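Local coordinates for extracellular subtilisin-like serine proteinase (Vibrio sp. PA-44, PDB 1SH7), which probably cleaves internal peptide bonds as a calcium-dependent, cold-adapted serine endopeptidase of the subtilisin family, this chain being its catalytic domain, at residues 115-129 against 141-154. Sequence-based numbering, arbitrary orientation.
Sequences VAQNASGPSVANMSL and VQGAIQSGVSFMLA. With PMS (phenylmethanesulfonic acid), chain F.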
# COMPACT_ATOMS: atom_id res chain seq x y z
N VAL A 115 3.96 -15.22 -2.60
CA VAL A 115 2.88 -14.73 -1.72
C VAL A 115 1.63 -15.59 -1.89
O VAL A 115 1.05 -16.05 -0.91
CB VAL A 115 2.59 -13.23 -1.98
CG1 VAL A 115 1.31 -12.81 -1.33
CG2 VAL A 115 3.77 -12.35 -1.48
N ALA A 116 1.21 -15.86 -3.12
CA ALA A 116 0.05 -16.73 -3.32
C ALA A 116 0.27 -18.11 -2.65
O ALA A 116 -0.62 -18.63 -1.95
CB ALA A 116 -0.25 -16.92 -4.79
N GLN A 117 1.48 -18.65 -2.78
CA GLN A 117 1.75 -19.99 -2.25
C GLN A 117 1.94 -20.01 -0.72
O GLN A 117 1.71 -21.04 -0.09
CB GLN A 117 2.97 -20.61 -2.92
CG GLN A 117 2.76 -20.97 -4.38
CD GLN A 117 4.07 -21.17 -5.14
OE1 GLN A 117 5.11 -21.46 -4.54
NE2 GLN A 117 4.02 -21.02 -6.46
N ASN A 118 2.35 -18.89 -0.11
CA ASN A 118 2.77 -18.91 1.27
C ASN A 118 1.91 -18.10 2.24
O ASN A 118 2.15 -18.13 3.43
CB ASN A 118 4.25 -18.45 1.37
CG ASN A 118 5.20 -19.45 0.74
OD1 ASN A 118 5.57 -19.34 -0.45
ND2 ASN A 118 5.58 -20.46 1.51
N ALA A 119 0.92 -17.37 1.74
CA ALA A 119 0.07 -16.59 2.66
C ALA A 119 -0.65 -17.57 3.54
O ALA A 119 -1.04 -18.63 3.06
CB ALA A 119 -0.92 -15.75 1.91
N SER A 120 -0.85 -17.26 4.81
CA SER A 120 -1.53 -18.25 5.66
C SER A 120 -2.96 -17.83 6.13
O SER A 120 -3.99 -18.30 5.56
CB SER A 120 -0.58 -18.75 6.80
OG SER A 120 -0.53 -17.89 7.93
N GLY A 121 -3.00 -17.00 7.15
CA GLY A 121 -4.21 -16.34 7.60
C GLY A 121 -4.59 -15.14 6.76
O GLY A 121 -4.23 -15.04 5.58
N PRO A 122 -5.34 -14.21 7.36
CA PRO A 122 -5.74 -12.98 6.65
C PRO A 122 -4.52 -12.25 6.14
O PRO A 122 -3.64 -11.95 6.92
CB PRO A 122 -6.44 -12.15 7.74
CG PRO A 122 -6.94 -13.19 8.73
CD PRO A 122 -5.88 -14.27 8.72
N SER A 123 -4.50 -11.96 4.86
CA SER A 123 -3.31 -11.44 4.20
C SER A 123 -3.65 -10.33 3.19
O SER A 123 -4.69 -10.38 2.55
CB SER A 123 -2.62 -12.57 3.45
OG SER A 123 -2.25 -13.61 4.34
N VAL A 124 -2.74 -9.37 3.05
CA VAL A 124 -2.74 -8.42 1.98
C VAL A 124 -1.32 -8.28 1.42
O VAL A 124 -0.32 -8.40 2.18
CB VAL A 124 -3.27 -7.06 2.43
CG1 VAL A 124 -2.39 -6.43 3.55
CG2 VAL A 124 -3.41 -6.14 1.27
N ALA A 125 -1.22 -8.03 0.12
CA ALA A 125 0.08 -7.83 -0.53
C ALA A 125 0.20 -6.38 -1.00
O ALA A 125 -0.78 -5.80 -1.47
CB ALA A 125 0.23 -8.73 -1.70
N ASN A 126 1.42 -5.83 -0.89
CA ASN A 126 1.74 -4.49 -1.34
C ASN A 126 2.81 -4.51 -2.41
O ASN A 126 3.92 -4.98 -2.17
CB ASN A 126 2.24 -3.63 -0.17
CG ASN A 126 2.39 -2.17 -0.54
OD1 ASN A 126 3.39 -1.78 -1.12
ND2 ASN A 126 1.40 -1.37 -0.21
N MET A 127 2.47 -3.99 -3.60
CA MET A 127 3.41 -3.78 -4.69
C MET A 127 3.59 -2.29 -5.02
O MET A 127 2.89 -1.75 -5.85
CB MET A 127 2.95 -4.56 -5.94
CG MET A 127 2.86 -6.04 -5.69
SD MET A 127 2.48 -6.93 -7.19
CE MET A 127 4.04 -6.92 -7.93
N SER A 128 4.52 -1.64 -4.35
CA SER A 128 4.84 -0.25 -4.59
C SER A 128 5.92 -0.20 -5.68
O SER A 128 7.03 0.22 -5.44
CB SER A 128 5.32 0.39 -3.30
OG SER A 128 4.22 0.85 -2.52
N LEU A 129 5.57 -0.61 -6.88
CA LEU A 129 6.54 -0.82 -7.95
C LEU A 129 5.76 -0.92 -9.24
O LEU A 129 4.57 -1.24 -9.23
CB LEU A 129 7.42 -2.07 -7.64
CG LEU A 129 6.75 -3.45 -7.75
CD1 LEU A 129 6.75 -3.92 -9.21
CD2 LEU A 129 7.38 -4.53 -6.85
N VAL A 141 -0.27 -11.58 -11.05
CA VAL A 141 -0.95 -10.81 -10.03
C VAL A 141 -2.40 -11.21 -9.99
O VAL A 141 -2.95 -11.47 -8.91
CB VAL A 141 -0.77 -9.30 -10.24
CG1 VAL A 141 -1.69 -8.48 -9.34
CG2 VAL A 141 0.67 -8.95 -9.97
N GLN A 142 -2.99 -11.35 -11.17
CA GLN A 142 -4.38 -11.78 -11.28
C GLN A 142 -4.60 -13.12 -10.63
O GLN A 142 -5.61 -13.34 -9.97
CB GLN A 142 -4.78 -11.81 -12.74
CG GLN A 142 -6.24 -12.03 -13.01
CD GLN A 142 -6.56 -11.62 -14.44
OE1 GLN A 142 -6.52 -12.45 -15.34
NE2 GLN A 142 -6.80 -10.30 -14.66
N GLY A 143 -3.64 -14.02 -10.84
CA GLY A 143 -3.61 -15.33 -10.23
C GLY A 143 -3.52 -15.33 -8.71
O GLY A 143 -4.23 -16.09 -8.05
N ALA A 144 -2.66 -14.49 -8.14
CA ALA A 144 -2.50 -14.40 -6.70
C ALA A 144 -3.78 -13.85 -6.06
O ALA A 144 -4.19 -14.31 -5.00
CB ALA A 144 -1.29 -13.55 -6.35
N ILE A 145 -4.43 -12.93 -6.76
CA ILE A 145 -5.71 -12.36 -6.32
C ILE A 145 -6.81 -13.41 -6.35
O ILE A 145 -7.57 -13.52 -5.40
CB ILE A 145 -6.09 -11.12 -7.13
CG1 ILE A 145 -5.10 -9.99 -6.89
CG2 ILE A 145 -7.46 -10.57 -6.70
CD1 ILE A 145 -5.11 -8.95 -7.96
N GLN A 146 -6.87 -14.21 -7.42
CA GLN A 146 -7.79 -15.35 -7.44
C GLN A 146 -7.52 -16.35 -6.32
O GLN A 146 -8.45 -16.99 -5.81
CB GLN A 146 -7.70 -16.08 -8.79
CG GLN A 146 -8.69 -17.24 -8.90
CD GLN A 146 -8.81 -17.75 -10.30
OE1 GLN A 146 -9.31 -17.04 -11.16
NE2 GLN A 146 -8.36 -18.99 -10.54
N SER A 147 -6.26 -16.45 -5.89
CA SER A 147 -5.89 -17.35 -4.81
C SER A 147 -6.48 -16.92 -3.50
O SER A 147 -6.53 -17.70 -2.56
CB SER A 147 -4.37 -17.47 -4.67
OG SER A 147 -3.88 -16.54 -3.73
N GLY A 148 -6.89 -15.65 -3.41
CA GLY A 148 -7.52 -15.12 -2.22
C GLY A 148 -6.80 -14.02 -1.50
O GLY A 148 -7.23 -13.65 -0.43
N VAL A 149 -5.71 -13.50 -2.06
CA VAL A 149 -4.95 -12.41 -1.44
C VAL A 149 -5.15 -11.10 -2.19
O VAL A 149 -4.88 -11.03 -3.40
CB VAL A 149 -3.45 -12.77 -1.42
CG1 VAL A 149 -2.59 -11.58 -0.97
CG2 VAL A 149 -3.23 -13.97 -0.50
N SER A 150 -5.65 -10.07 -1.49
CA SER A 150 -5.83 -8.74 -2.10
C SER A 150 -4.46 -8.09 -2.40
O SER A 150 -3.53 -8.24 -1.61
CB SER A 150 -6.62 -7.82 -1.16
OG SER A 150 -7.97 -8.24 -1.05
N PHE A 151 -4.35 -7.39 -3.53
CA PHE A 151 -3.12 -6.76 -3.95
C PHE A 151 -3.34 -5.26 -4.12
O PHE A 151 -4.21 -4.85 -4.92
CB PHE A 151 -2.61 -7.36 -5.27
CG PHE A 151 -1.68 -8.55 -5.09
CD1 PHE A 151 -2.15 -9.74 -4.55
CD2 PHE A 151 -0.35 -8.46 -5.43
CE1 PHE A 151 -1.34 -10.81 -4.33
CE2 PHE A 151 0.49 -9.52 -5.25
CZ PHE A 151 -0.00 -10.72 -4.70
N MET A 152 -2.55 -4.48 -3.38
CA MET A 152 -2.48 -3.02 -3.50
C MET A 152 -1.29 -2.65 -4.42
O MET A 152 -0.20 -3.12 -4.21
CB MET A 152 -2.32 -2.37 -2.13
CG MET A 152 -3.23 -2.94 -1.02
SD MET A 152 -4.94 -2.63 -1.30
CE MET A 152 -5.51 -4.23 -1.80
N LEU A 153 -1.54 -1.83 -5.44
CA LEU A 153 -0.59 -1.57 -6.54
C LEU A 153 -0.38 -0.06 -6.73
O LEU A 153 -1.35 0.67 -6.77
CB LEU A 153 -1.15 -2.15 -7.85
CG LEU A 153 -1.66 -3.59 -7.76
CD1 LEU A 153 -2.39 -3.98 -9.05
CD2 LEU A 153 -0.55 -4.55 -7.44
N ALA A 154 0.87 0.41 -6.85
CA ALA A 154 1.12 1.81 -7.09
C ALA A 154 0.75 2.19 -8.52
O ALA A 154 1.06 1.46 -9.47
CB ALA A 154 2.55 2.13 -6.83
C PMS F . 8.40 3.50 -6.67
S PMS F . 6.59 3.84 -6.62
C1 PMS F . 9.08 4.48 -7.61
C2 PMS F . 9.83 5.54 -7.10
C3 PMS F . 10.44 6.44 -7.98
C4 PMS F . 10.32 6.27 -9.36
C5 PMS F . 9.58 5.21 -9.86
C6 PMS F . 8.96 4.31 -8.99
O2S PMS F . 5.97 3.24 -8.20
O1S PMS F . 6.45 5.47 -6.47
O HOH W 1 -3.09 -17.71 -1.30
O HOH W 2 -6.79 -10.01 1.24
O HOH W 3 2.21 -0.67 -10.66
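Ala125 and Phe151 face each other on adjacent parallel strands, 123-127 and 150-154, which helix 135-146 joins as a beta-alpha-beta crossover in the seven-stranded parallel sheet of the subtilase fold. The Ala125 methyl sits squarely over the Phe151 ring in a CH-pi contact, CB 3.5 Å from the ring centroid and 7° off its normal. Met127 meets the same ring at its edge: SD lies nearly in the ring plane, 3.7 Å from Phe151 CD2, a Met-aromatic contact. An extended chi2 (-175°) carries the Met127 sulfur to that edge, and Val141 CG2 of the crossover helix touches the same sulfur. Leu153 runs alongside Met127, pointing the same way, CD2 against CB. Val149 is wedged between helix and strand: CG1, anti to the backbone N (chi1 172°), reaches Ala125 CB and Val115 CG1, while CG2 packs on Ala119 CB at 3.8 Å. The two helices meet through Ala116 CB and Ala144 CB, 3.9 Å apart. On the opposite face of the sheet, Val124 crosses Met152 at about a right angle. Nearly straight backbone bonds fix the register, among them Met152 N to Ala125 O, 2.9 Å. At the C-terminal ends of the strands, Ser128 and Ala154 line the phenylmethanesulfonic acid pocket, Ser128 through its carbonyl O, while its OG hydrogen-bonds to Ser220 O. Past the last strand bond, Ala154 N to Met127 O, one water donates to both Leu129 O (2.8 Å) and Ala154 O (2.7 Å).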